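Local structure of fructose-bisphosphate aldolase (Slackia heliotrinireducens, 4MOZ) at residues C[62-67]-C[88-93]. The protein belongs to the DeoC/LacD family of aldolases and folds as a closed barrel of eight parallel strands ringed by helices. Residues are numbered along the deposited sequence; the frame is centred on the assembly and turned at random.
Sequences DSDPEH and ARYAAD
Tyr90 reaches from the end region of helix 84-90 to Glu66 and Pro65 at the start region of helix 66-74, lying obliquely against both. Glu66 CB comes within 3.7 Å of Tyr90 CE1, and Glu66 CG follows the same flank of the ring. At the far end Pro65 CB lies 3.7 Å from Tyr90 OH. A tyrosine suits this place because it lays the flank of its ring on the methylenes of Glu66 and carries a hydroxyl out to the turn at Pro65, where it can meet a water. That water lies at the edge of the ring, in its plane, and donates to Asp64 OD1 at 2.8 Å, linking the hydroxyl to the carboxylate.

The same carboxylate oxygen also gives a capping bond at the turn leading into helix 66-74: Glu66 N donates to Asp64 OD1 at 3.0 Å, nearly straight (164°), though from above the carboxylate plane. An aspartate is short enough to fold over onto the amide two residues on, while Pro65, with no amide hydrogen, needs no acceptor in that turn. In this TIM barrel the capped helix 66-74 leads into strand 79-82, and helix 84-90 follows that strand, so the contact joins two successive outer helices near the end of one and the start of the other.

Swinging CG away from the backbone N (chi1 -161°) lays the two methylenes of Glu66 along the ring, and the length of a glutamate then carries its carboxylate, turned 44° from the ring plane, on to bond Tyr94 OH through OE2. Phe69 stacks on Tyr90 from the capped helix. A second subunit packs Gly234 against Tyr90 and Ala231 against Pro65, and Arg235 of that subunit forms a salt bridge with Asp93 and, through its backbone N, a weak hydrogen bond with Tyr90 OH.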
ATOM      1  N   ASP C  62     -34.856  13.481  15.999  1.00 30.89           N
ATOM      2  CA  ASP C  62     -33.665  12.674  15.673  1.00 31.49           C
ATOM      3  C   ASP C  62     -33.129  12.896  14.246  1.00 31.47           C
ATOM      4  O   ASP C  62     -32.007  12.489  13.922  1.00 31.70           O
ATOM      5  CB  ASP C  62     -33.938  11.184  15.908  1.00 30.44           C
ATOM      6  CG  ASP C  62     -32.664  10.384  16.159  1.00 29.83           C
ATOM      7  OD1 ASP C  62     -31.634  10.980  16.551  1.00 30.65           O
ATOM      8  OD2 ASP C  62     -32.695   9.146  15.980  1.00 30.77           O
ATOM      9  N   SER C  63     -33.923  13.546  13.399  1.00 30.94           N
ATOM     10  CA  SER C  63     -33.481  13.870  12.048  1.00 31.86           C
ATOM     11  C   SER C  63     -32.476  15.032  12.015  1.00 30.67           C
ATOM     12  O   SER C  63     -31.812  15.243  11.010  1.00 35.28           O
ATOM     13  CB  SER C  63     -34.677  14.156  11.140  1.00 34.16           C
ATOM     14  OG  SER C  63     -35.364  15.305  11.582  1.00 36.37           O
ATOM     15  N   ASP C  64     -32.364  15.777  13.110  1.00 28.30           N
ATOM     16  CA  ASP C  64     -31.342  16.818  13.236  1.00 29.74           C
ATOM     17  C   ASP C  64     -30.195  16.271  14.088  1.00 28.59           C
ATOM     18  O   ASP C  64     -30.411  15.884  15.230  1.00 28.35           O
ATOM     19  CB  ASP C  64     -31.938  18.084  13.873  1.00 30.24           C
ATOM     20  CG  ASP C  64     -30.956  19.262  13.923  1.00 34.12           C
ATOM     21  OD1 ASP C  64     -29.726  19.080  13.788  1.00 30.48           O
ATOM     22  OD2 ASP C  64     -31.434  20.398  14.107  1.00 43.18           O
ATOM     23  N   PRO C  65     -28.974  16.231  13.531  1.00 29.03           N
ATOM     24  CA  PRO C  65     -27.800  15.697  14.236  1.00 29.62           C
ATOM     25  C   PRO C  65     -27.459  16.397  15.554  1.00 29.84           C
ATOM     26  O   PRO C  65     -26.845  15.775  16.422  1.00 28.09           O
ATOM     27  CB  PRO C  65     -26.667  15.902  13.234  1.00 29.32           C
ATOM     28  CG  PRO C  65     -27.346  15.893  11.909  1.00 30.13           C
ATOM     29  CD  PRO C  65     -28.658  16.577  12.135  1.00 29.32           C
ATOM     30  N   GLU C  66     -27.839  17.666  15.706  1.00 28.83           N
ATOM     31  CA  GLU C  66     -27.575  18.387  16.954  1.00 29.07           C
ATOM     32  C   GLU C  66     -28.289  17.741  18.154  1.00 27.90           C
ATOM     33  O   GLU C  66     -27.856  17.878  19.299  1.00 28.65           O
ATOM     34  CB  GLU C  66     -27.930  19.873  16.835  1.00 28.40           C
ATOM     35  CG  GLU C  66     -27.247  20.719  17.903  1.00 31.57           C
ATOM     36  CD  GLU C  66     -27.461  22.214  17.746  1.00 34.77           C
ATOM     37  OE1 GLU C  66     -27.938  22.666  16.682  1.00 37.14           O
ATOM     38  OE2 GLU C  66     -27.134  22.947  18.702  1.00 35.97           O
ATOM     39  N   HIS C  67     -29.380  17.036  17.864  1.00 26.63           N
ATOM     40  CA  HIS C  67     -30.080  16.181  18.824  1.00 27.69           C
ATOM     41  C   HIS C  67     -29.125  15.347  19.645  1.00 28.22           C
ATOM     42  O   HIS C  67     -29.252  15.282  20.874  1.00 28.08           O
ATOM     43  CB  HIS C  67     -31.054  15.293  18.060  1.00 26.98           C
ATOM     44  CG  HIS C  67     -31.975  14.471  18.931  1.00 29.67           C
ATOM     45  ND1 HIS C  67     -32.845  15.025  19.797  1.00 30.91           N
ATOM     46  CD2 HIS C  67     -32.172  13.091  19.002  1.00 28.89           C
ATOM     47  CE1 HIS C  67     -33.545  14.051  20.408  1.00 31.53           C
ATOM     48  NE2 HIS C  67     -33.133  12.867  19.917  1.00 30.23           N
ATOM     49  N   ALA C  88     -16.291  17.504  15.233  1.00 27.28           N
ATOM     50  CA  ALA C  88     -15.689  18.785  14.842  1.00 28.03           C
ATOM     51  C   ALA C  88     -16.715  19.887  14.550  1.00 26.93           C
ATOM     52  O   ALA C  88     -16.455  21.065  14.815  1.00 26.33           O
ATOM     53  CB  ALA C  88     -14.769  18.594  13.644  1.00 26.36           C
ATOM     54  N   ARG C  89     -17.871  19.503  14.015  1.00 26.68           N
ATOM     55  CA  ARG C  89     -18.872  20.479  13.582  1.00 28.50           C
ATOM     56  C   ARG C  89     -19.697  21.045  14.731  1.00 27.20           C
ATOM     57  O   ARG C  89     -20.313  22.099  14.587  1.00 28.16           O
ATOM     58  CB  ARG C  89     -19.807  19.893  12.515  1.00 31.26           C
ATOM     59  CG  ARG C  89     -19.116  19.221  11.334  1.00 37.68           C
ATOM     60  CD  ARG C  89     -18.355  20.188  10.443  1.00 41.49           C
ATOM     61  NE  ARG C  89     -19.223  21.162   9.780  1.00 42.66           N
ATOM     62  CZ  ARG C  89     -18.802  22.025   8.860  1.00 37.93           C
ATOM     63  NH1 ARG C  89     -17.532  22.024   8.478  1.00 33.76           N
ATOM     64  NH2 ARG C  89     -19.652  22.885   8.314  1.00 42.11           N
ATOM     65  N   TYR C  90     -19.701  20.352  15.870  1.00 27.15           N
ATOM     66  CA  TYR C  90     -20.542  20.741  17.004  1.00 26.84           C
ATOM     67  C   TYR C  90     -19.807  20.970  18.325  1.00 26.50           C
ATOM     68  O   TYR C  90     -20.325  21.668  19.199  1.00 26.69           O
ATOM     69  CB  TYR C  90     -21.648  19.707  17.214  1.00 25.59           C
ATOM     70  CG  TYR C  90     -22.639  19.623  16.074  1.00 26.97           C
ATOM     71  CD1 TYR C  90     -23.772  20.433  16.057  1.00 26.22           C
ATOM     72  CD2 TYR C  90     -22.444  18.732  15.013  1.00 26.76           C
ATOM     73  CE1 TYR C  90     -24.691  20.361  15.022  1.00 26.69           C
ATOM     74  CE2 TYR C  90     -23.353  18.654  13.970  1.00 27.16           C
ATOM     75  CZ  TYR C  90     -24.475  19.473  13.981  1.00 27.20           C
ATOM     76  OH  TYR C  90     -25.388  19.411  12.954  1.00 27.58           O
ATOM     77  N   ALA C  91     -18.615  20.390  18.468  1.00 26.16           N
ATOM     78  CA  ALA C  91     -17.891  20.375  19.748  1.00 25.92           C
ATOM     79  C   ALA C  91     -17.666  21.742  20.379  1.00 27.02           C
ATOM     80  O   ALA C  91     -17.658  21.851  21.604  1.00 28.53           O
ATOM     81  CB  ALA C  91     -16.564  19.638  19.614  1.00 26.90           C
ATOM     82  N   ALA C  92     -17.476  22.774  19.558  1.00 27.25           N
ATOM     83  CA  ALA C  92     -17.250  24.125  20.083  1.00 30.68           C
ATOM     84  C   ALA C  92     -18.456  24.633  20.881  1.00 31.32           C
ATOM     85  O   ALA C  92     -18.290  25.364  21.858  1.00 34.20           O
ATOM     86  CB  ALA C  92     -16.889  25.098  18.965  1.00 30.85           C
ATOM     87  N   ASP C  93     -19.656  24.220  20.474  1.00 31.61           N
ATOM     88  CA  ASP C  93     -20.885  24.585  21.172  1.00 31.94           C
ATOM     89  C   ASP C  93     -21.266  23.602  22.275  1.00 32.42           C
ATOM     90  O   ASP C  93     -22.223  23.835  23.011  1.00 33.00           O
ATOM     91  CB  ASP C  93     -22.044  24.720  20.181  1.00 33.38           C
ATOM     92  CG  ASP C  93     -21.868  25.886  19.244  1.00 34.87           C
ATOM     93  OD1 ASP C  93     -21.401  26.951  19.693  1.00 37.82           O
ATOM     94  OD2 ASP C  93     -22.197  25.741  18.054  1.00 35.54           O
TER
HETATM   95  O   HOH W   1     -27.532  20.695  13.045  1.00 30.15           O